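PDB 4UMG: protein LIN-41 from Caenorhabditis elegans, which controls the onset of developmental plasticity in the worm as a member of the TRIM-NHL family, here represented by its filamin domain. Local coordinates for residues V73-I78 / V97-Y102; S10-D15 / L111-K116. All coordinates share one frame; numbering follows the deposited sequence.

Contact 1. Residues V73-I78 / V97-Y102; sequences VQAFVI and VALSYY
Ala-75 and Val-77 of strand 73-78 face Leu-99 and Tyr-101 of strand 96-101 across the interior of the immunoglobulin-like beta sandwich that makes up a filamin domain. The two strands run in the same general sense, yet no hydrogen bond joins them: their backbones stay apart, with the CA atoms of Ala-75 and Leu-99 7.8 Å from each other, and only side chains bridge the gap. The strand of Ala-75 is bonded to strand 107-115, while Val-97 pairs with Val-30 of strand 26-31, consistent with the two partners lying in opposite layers.

The pairing is one of small against large. Ala-75 offers a single methyl, and Leu-99 supplies the length, its CG anti to the carbonyl carbon (chi1 -61°) so that the isobutyl group extends across the core and presents its forked end. Further along, Val-77 meets Tyr-101 at about a right angle. One methyl, CG2, lies over a face of the phenol ring, whereas CG1 comes closest to ring atom CD2, at 4.0 Å. Met-127 of strand 118-130 touches both residues, and Leu-111 packs on Val-77 from its own layer. Met-89 and Ile-113 add further apolar surface around Leu-99.

With nothing but aliphatic and aromatic carbon meeting between the strands, dispersion and the exclusion of water account for the contact. Its shortest approach is at the leucine fork, where Ala-75 CB is almost equidistant from the two methyls, 3.8 Å from Leu-99 CD1 and 3.9 Å from Leu-99 CD2.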
loop_
_atom_site.group_PDB
_atom_site.type_symbol
_atom_site.label_atom_id
_atom_site.label_comp_id
_atom_site.label_asym_id
_atom_site.label_seq_id
_atom_site.Cartn_x
_atom_site.Cartn_y
_atom_site.Cartn_z
ATOM N N VAL A 73 3.699 10.240 3.118
ATOM C CA VAL A 73 3.114 9.025 2.542
ATOM C C VAL A 73 1.605 8.956 2.815
ATOM O O VAL A 73 1.157 9.127 3.950
ATOM C CB VAL A 73 3.872 7.749 3.062
ATOM C CG1 VAL A 73 3.237 6.454 2.541
ATOM C CG2 VAL A 73 5.349 7.792 2.696
ATOM N N GLN A 74 0.825 8.688 1.761
ATOM C CA GLN A 74 -0.623 8.528 1.866
ATOM C C GLN A 74 -0.955 7.192 1.216
ATOM O O GLN A 74 -0.354 6.823 0.209
ATOM C CB GLN A 74 -1.334 9.659 1.107
ATOM C CG GLN A 74 -1.041 11.048 1.662
ATOM C CD GLN A 74 -1.845 12.096 0.948
ATOM O OE1 GLN A 74 -2.919 12.488 1.398
ATOM N NE2 GLN A 74 -1.353 12.562 -0.190
ATOM N N ALA A 75 -1.877 6.441 1.799
ATOM C CA ALA A 75 -2.282 5.177 1.193
ATOM C C ALA A 75 -3.788 5.045 1.341
ATOM O O ALA A 75 -4.328 5.328 2.417
ATOM C CB ALA A 75 -1.585 4.012 1.878
ATOM N N PHE A 76 -4.473 4.693 0.259
ATOM C CA PHE A 76 -5.892 4.432 0.393
ATOM C C PHE A 76 -6.289 3.159 -0.314
ATOM O O PHE A 76 -5.647 2.734 -1.270
ATOM C CB PHE A 76 -6.795 5.586 0.020
ATOM C CG PHE A 76 -6.590 6.020 -1.378
ATOM C CD1 PHE A 76 -7.255 5.381 -2.424
ATOM C CD2 PHE A 76 -5.823 7.140 -1.661
ATOM C CE1 PHE A 76 -7.082 5.812 -3.734
ATOM C CE2 PHE A 76 -5.701 7.604 -2.959
ATOM C CZ PHE A 76 -6.320 6.933 -3.986
ATOM N N VAL A 77 -7.377 2.569 0.154
ATOM C CA VAL A 77 -7.942 1.345 -0.359
ATOM C C VAL A 77 -9.423 1.606 -0.512
ATOM O O VAL A 77 -10.044 2.195 0.391
ATOM C CB VAL A 77 -7.677 0.149 0.568
ATOM C CG1 VAL A 77 -8.528 -1.071 0.194
ATOM C CG2 VAL A 77 -6.196 -0.217 0.581
ATOM N N ILE A 78 -9.942 1.296 -1.703
ATOM C CA ILE A 78 -11.357 1.450 -2.037
ATOM C C ILE A 78 -11.906 0.077 -2.252
ATOM O O ILE A 78 -11.315 -0.720 -2.988
ATOM C CB ILE A 78 -11.557 2.297 -3.300
ATOM C CG1 ILE A 78 -10.693 3.569 -3.231
ATOM C CG2 ILE A 78 -13.032 2.603 -3.490
ATOM C CD1 ILE A 78 -10.901 4.472 -1.843
ATOM N N VAL A 97 7.261 0.442 5.361
ATOM C CA VAL A 97 6.001 0.839 5.959
ATOM C C VAL A 97 5.026 -0.342 5.771
ATOM O O VAL A 97 4.895 -0.865 4.658
ATOM C CB VAL A 97 5.439 2.201 5.452
ATOM C CG1 VAL A 97 5.173 2.191 3.957
ATOM C CG2 VAL A 97 4.178 2.618 6.219
ATOM N N ALA A 98 4.396 -0.784 6.857
ATOM C CA ALA A 98 3.394 -1.848 6.765
ATOM C C ALA A 98 2.030 -1.166 6.638
ATOM O O ALA A 98 1.740 -0.244 7.409
ATOM C CB ALA A 98 3.429 -2.717 8.024
ATOM N N LEU A 99 1.234 -1.544 5.605
ATOM C CA LEU A 99 -0.097 -1.024 5.369
ATOM C C LEU A 99 -1.080 -2.122 5.716
ATOM O O LEU A 99 -0.942 -3.234 5.214
ATOM C CB LEU A 99 -0.266 -0.664 3.899
ATOM C CG LEU A 99 0.680 0.412 3.350
ATOM C CD1 LEU A 99 0.304 0.746 1.923
ATOM C CD2 LEU A 99 0.612 1.697 4.161
ATOM N N SER A 100 -1.986 -1.857 6.648
ATOM C CA SER A 100 -2.936 -2.869 7.085
ATOM C C SER A 100 -4.355 -2.453 6.803
ATOM O O SER A 100 -4.708 -1.290 6.984
ATOM C CB SER A 100 -2.771 -3.158 8.582
ATOM O OG SER A 100 -1.555 -3.853 8.778
ATOM N N TYR A 101 -5.167 -3.390 6.301
ATOM C CA TYR A 101 -6.563 -3.116 6.032
ATOM C C TYR A 101 -7.419 -4.364 6.225
ATOM O O TYR A 101 -6.903 -5.482 6.237
ATOM C CB TYR A 101 -6.751 -2.483 4.630
ATOM C CG TYR A 101 -6.601 -3.478 3.503
ATOM C CD1 TYR A 101 -5.338 -3.855 3.041
ATOM C CD2 TYR A 101 -7.718 -4.000 2.855
ATOM C CE1 TYR A 101 -5.196 -4.749 1.978
ATOM C CE2 TYR A 101 -7.588 -4.952 1.848
ATOM C CZ TYR A 101 -6.324 -5.317 1.406
ATOM O OH TYR A 101 -6.178 -6.229 0.395
ATOM N N TYR A 102 -8.732 -4.179 6.367
ATOM C CA TYR A 102 -9.660 -5.301 6.609
ATOM C C TYR A 102 -10.716 -5.312 5.510
ATOM O O TYR A 102 -11.606 -4.452 5.512
ATOM C CB TYR A 102 -10.313 -5.118 7.962
ATOM C CG TYR A 102 -11.204 -6.259 8.382
ATOM C CD1 TYR A 102 -10.688 -7.356 9.066
ATOM C CD2 TYR A 102 -12.581 -6.205 8.178
ATOM C CE1 TYR A 102 -11.514 -8.390 9.498
ATOM C CE2 TYR A 102 -13.425 -7.210 8.660
ATOM C CZ TYR A 102 -12.882 -8.295 9.331
ATOM O OH TYR A 102 -13.684 -9.318 9.778
#

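Contact 2. Residues S10-D15 / L111-K116; sequences SSIVGD and LNILVK
Ile-12 carries the contact between the N-terminal segment 10-15 and strand 107-115, reaching from one layer of the filamin sandwich to the other. The bond from CA to CB already points at the opposing strand, and at CB the chain divides. The longer branch continues the approach because CG1 stands anti to the carbonyl carbon (chi1 -61°). CG1 is met by Ile-113 CD1 at 3.8 Å. One bond further on, the terminal methyl CD1 has two neighbours: it comes within 3.8 Å of Leu-111 CD2, the two side chains meeting tip to tip, and within 4.0 Å of Ile-113 CD1. Ile-113 CD1 therefore packs against both CG1 and CD1 of Ile-12, and these two isoleucines lie obliquely to each other rather than end on. Ile-28 of strand 26-31 and Phe-17 also touch Ile-12.

The two short runs, 10-12 and 111-115, point in nearly opposite directions, 160° apart, without their backbones meeting: Ser-11 and Val-13 are hydrogen-bonded to strand 26-31, whereas Leu-111 and Asn-112 pair with strands 118-130 and 73-78. At the other end of the contact Ser-10 OG lies 4.5 Å from Val-115 CG2, a loose approach of a hydroxyl to a methyl. That hydroxyl is occupied by hydrogen bonds to Cys-6 O and Arg-33 N, so the buried polar atom is satisfied beside a valine methyl.

Between the two segments there is neither a hydrogen bond nor a salt bridge. Their mutual hold is van der Waals contact of branched methyls, whereas hydrogen bonds to strand 26-31, and from Ser-10 to Ser-121 of strand 118-130, fix the backbone of residues 10-13.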
loop_
_atom_site.group_PDB
_atom_site.type_symbol
_atom_site.label_atom_id
_atom_site.label_comp_id
_atom_site.label_asym_id
_atom_site.label_seq_id
_atom_site.Cartn_x
_atom_site.Cartn_y
_atom_site.Cartn_z
ATOM N N SER A 10 10.111 4.215 -4.853
ATOM C CA SER A 10 9.390 3.487 -3.795
ATOM C C SER A 10 8.476 2.437 -4.422
ATOM O O SER A 10 7.930 2.658 -5.505
ATOM C CB SER A 10 8.619 4.450 -2.897
ATOM O OG SER A 10 9.573 5.320 -2.305
ATOM N N SER A 11 8.331 1.274 -3.776
ATOM C CA SER A 11 7.526 0.209 -4.363
ATOM C C SER A 11 6.939 -0.721 -3.332
ATOM O O SER A 11 7.458 -0.823 -2.223
ATOM C CB SER A 11 8.397 -0.635 -5.298
ATOM O OG SER A 11 9.505 -1.159 -4.587
ATOM N N ILE A 12 5.943 -1.500 -3.748
ATOM C CA ILE A 12 5.361 -2.541 -2.891
ATOM C C ILE A 12 6.324 -3.734 -2.940
ATOM O O ILE A 12 6.856 -4.056 -4.011
ATOM C CB ILE A 12 3.937 -2.926 -3.372
ATOM C CG1 ILE A 12 2.964 -1.719 -3.336
ATOM C CG2 ILE A 12 3.393 -4.144 -2.594
ATOM C CD1 ILE A 12 1.704 -1.855 -4.247
ATOM N N VAL A 13 6.546 -4.372 -1.787
ATOM C CA VAL A 13 7.423 -5.542 -1.647
ATOM C C VAL A 13 6.635 -6.801 -2.058
ATOM O O VAL A 13 5.683 -7.188 -1.377
ATOM C CB VAL A 13 7.994 -5.649 -0.207
ATOM C CG1 VAL A 13 8.876 -6.895 -0.036
ATOM C CG2 VAL A 13 8.769 -4.394 0.172
ATOM N N GLY A 14 7.027 -7.401 -3.178
ATOM C CA GLY A 14 6.416 -8.622 -3.701
ATOM C C GLY A 14 5.074 -8.418 -4.379
ATOM O O GLY A 14 4.608 -7.280 -4.535
ATOM N N ASP A 15 4.461 -9.525 -4.820
ATOM C CA ASP A 15 3.151 -9.486 -5.477
ATOM C C ASP A 15 2.051 -10.162 -4.645
ATOM O O ASP A 15 0.945 -10.356 -5.149
ATOM C CB ASP A 15 3.221 -10.056 -6.909
ATOM C CG ASP A 15 4.020 -9.214 -7.879
ATOM O OD1 ASP A 15 3.461 -8.226 -8.406
ATOM O OD2 ASP A 15 5.189 -9.568 -8.149
ATOM N N LEU A 111 -6.079 -0.015 -4.830
ATOM C CA LEU A 111 -5.051 0.455 -3.915
ATOM C C LEU A 111 -4.289 1.561 -4.582
ATOM O O LEU A 111 -3.920 1.431 -5.758
ATOM C CB LEU A 111 -4.065 -0.692 -3.641
ATOM C CG LEU A 111 -2.777 -0.349 -2.867
ATOM C CD1 LEU A 111 -3.069 0.097 -1.420
ATOM C CD2 LEU A 111 -1.808 -1.514 -2.885
ATOM N N ASN A 112 -4.037 2.630 -3.848
ATOM C CA ASN A 112 -3.135 3.687 -4.346
ATOM C C ASN A 112 -2.238 4.148 -3.198
ATOM O O ASN A 112 -2.714 4.292 -2.085
ATOM C CB ASN A 112 -3.877 4.861 -5.040
ATOM C CG ASN A 112 -2.991 5.616 -6.035
ATOM O OD1 ASN A 112 -1.808 5.326 -6.154
ATOM N ND2 ASN A 112 -3.538 6.582 -6.803
ATOM N N ILE A 113 -0.919 4.327 -3.449
ATOM C CA ILE A 113 -0.003 4.799 -2.416
ATOM C C ILE A 113 0.743 5.965 -3.048
ATOM O O ILE A 113 1.289 5.812 -4.136
ATOM C CB ILE A 113 0.968 3.695 -1.956
ATOM C CG1 ILE A 113 0.202 2.423 -1.498
ATOM C CG2 ILE A 113 1.906 4.221 -0.838
ATOM C CD1 ILE A 113 1.047 1.107 -1.708
ATOM N N LEU A 114 0.671 7.145 -2.399
ATOM C CA LEU A 114 1.234 8.396 -2.870
ATOM C C LEU A 114 2.360 8.850 -1.983
ATOM O O LEU A 114 2.209 8.903 -0.765
ATOM C CB LEU A 114 0.171 9.514 -2.889
ATOM C CG LEU A 114 -1.206 9.273 -3.518
ATOM C CD1 LEU A 114 -2.008 10.574 -3.507
ATOM C CD2 LEU A 114 -1.123 8.785 -4.933
ATOM N N VAL A 115 3.496 9.181 -2.597
ATOM C CA VAL A 115 4.637 9.714 -1.867
ATOM C C VAL A 115 4.768 11.145 -2.378
ATOM O O VAL A 115 4.905 11.353 -3.589
ATOM C CB VAL A 115 5.940 8.876 -2.079
ATOM C CG1 VAL A 115 7.183 9.704 -1.784
ATOM C CG2 VAL A 115 5.915 7.628 -1.204
ATOM N N LYS A 116 4.592 12.126 -1.469
ATOM C CA LYS A 116 4.644 13.574 -1.775
ATOM C C LYS A 116 3.616 13.933 -2.862
ATOM O O LYS A 116 3.874 14.763 -3.744
ATOM C CB LYS A 116 6.048 14.039 -2.151
ATOM C CG LYS A 116 7.072 13.871 -1.036
ATOM C CD LYS A 116 8.453 14.217 -1.580
ATOM C CE LYS A 116 9.520 14.028 -0.535
ATOM N NZ LYS A 116 10.878 14.096 -1.134
#

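Both contacts are buried, each centred about 5 Å from the centre of the chain, and both join the two layers of one sandwich without a hydrogen bond. They are coupled through neighbouring strands 73-78 and 107-115, where Gln-74 O accepts a probable bond from Leu-114 N, 2.8 Å away, and Phe-76 N probably bonds Asn-112 O. Contact 1 unites two inner strands and brings in an aromatic ring. Contact 2 instead ties the short outermost strand 11-12 to strand 107-115, the neighbour of strand 73-78, is almost purely aliphatic apart from a serine at its margin, and buries less surface (132 against 190 Å²). The centres of contact 1 and contact 2 lie about 9 Å apart.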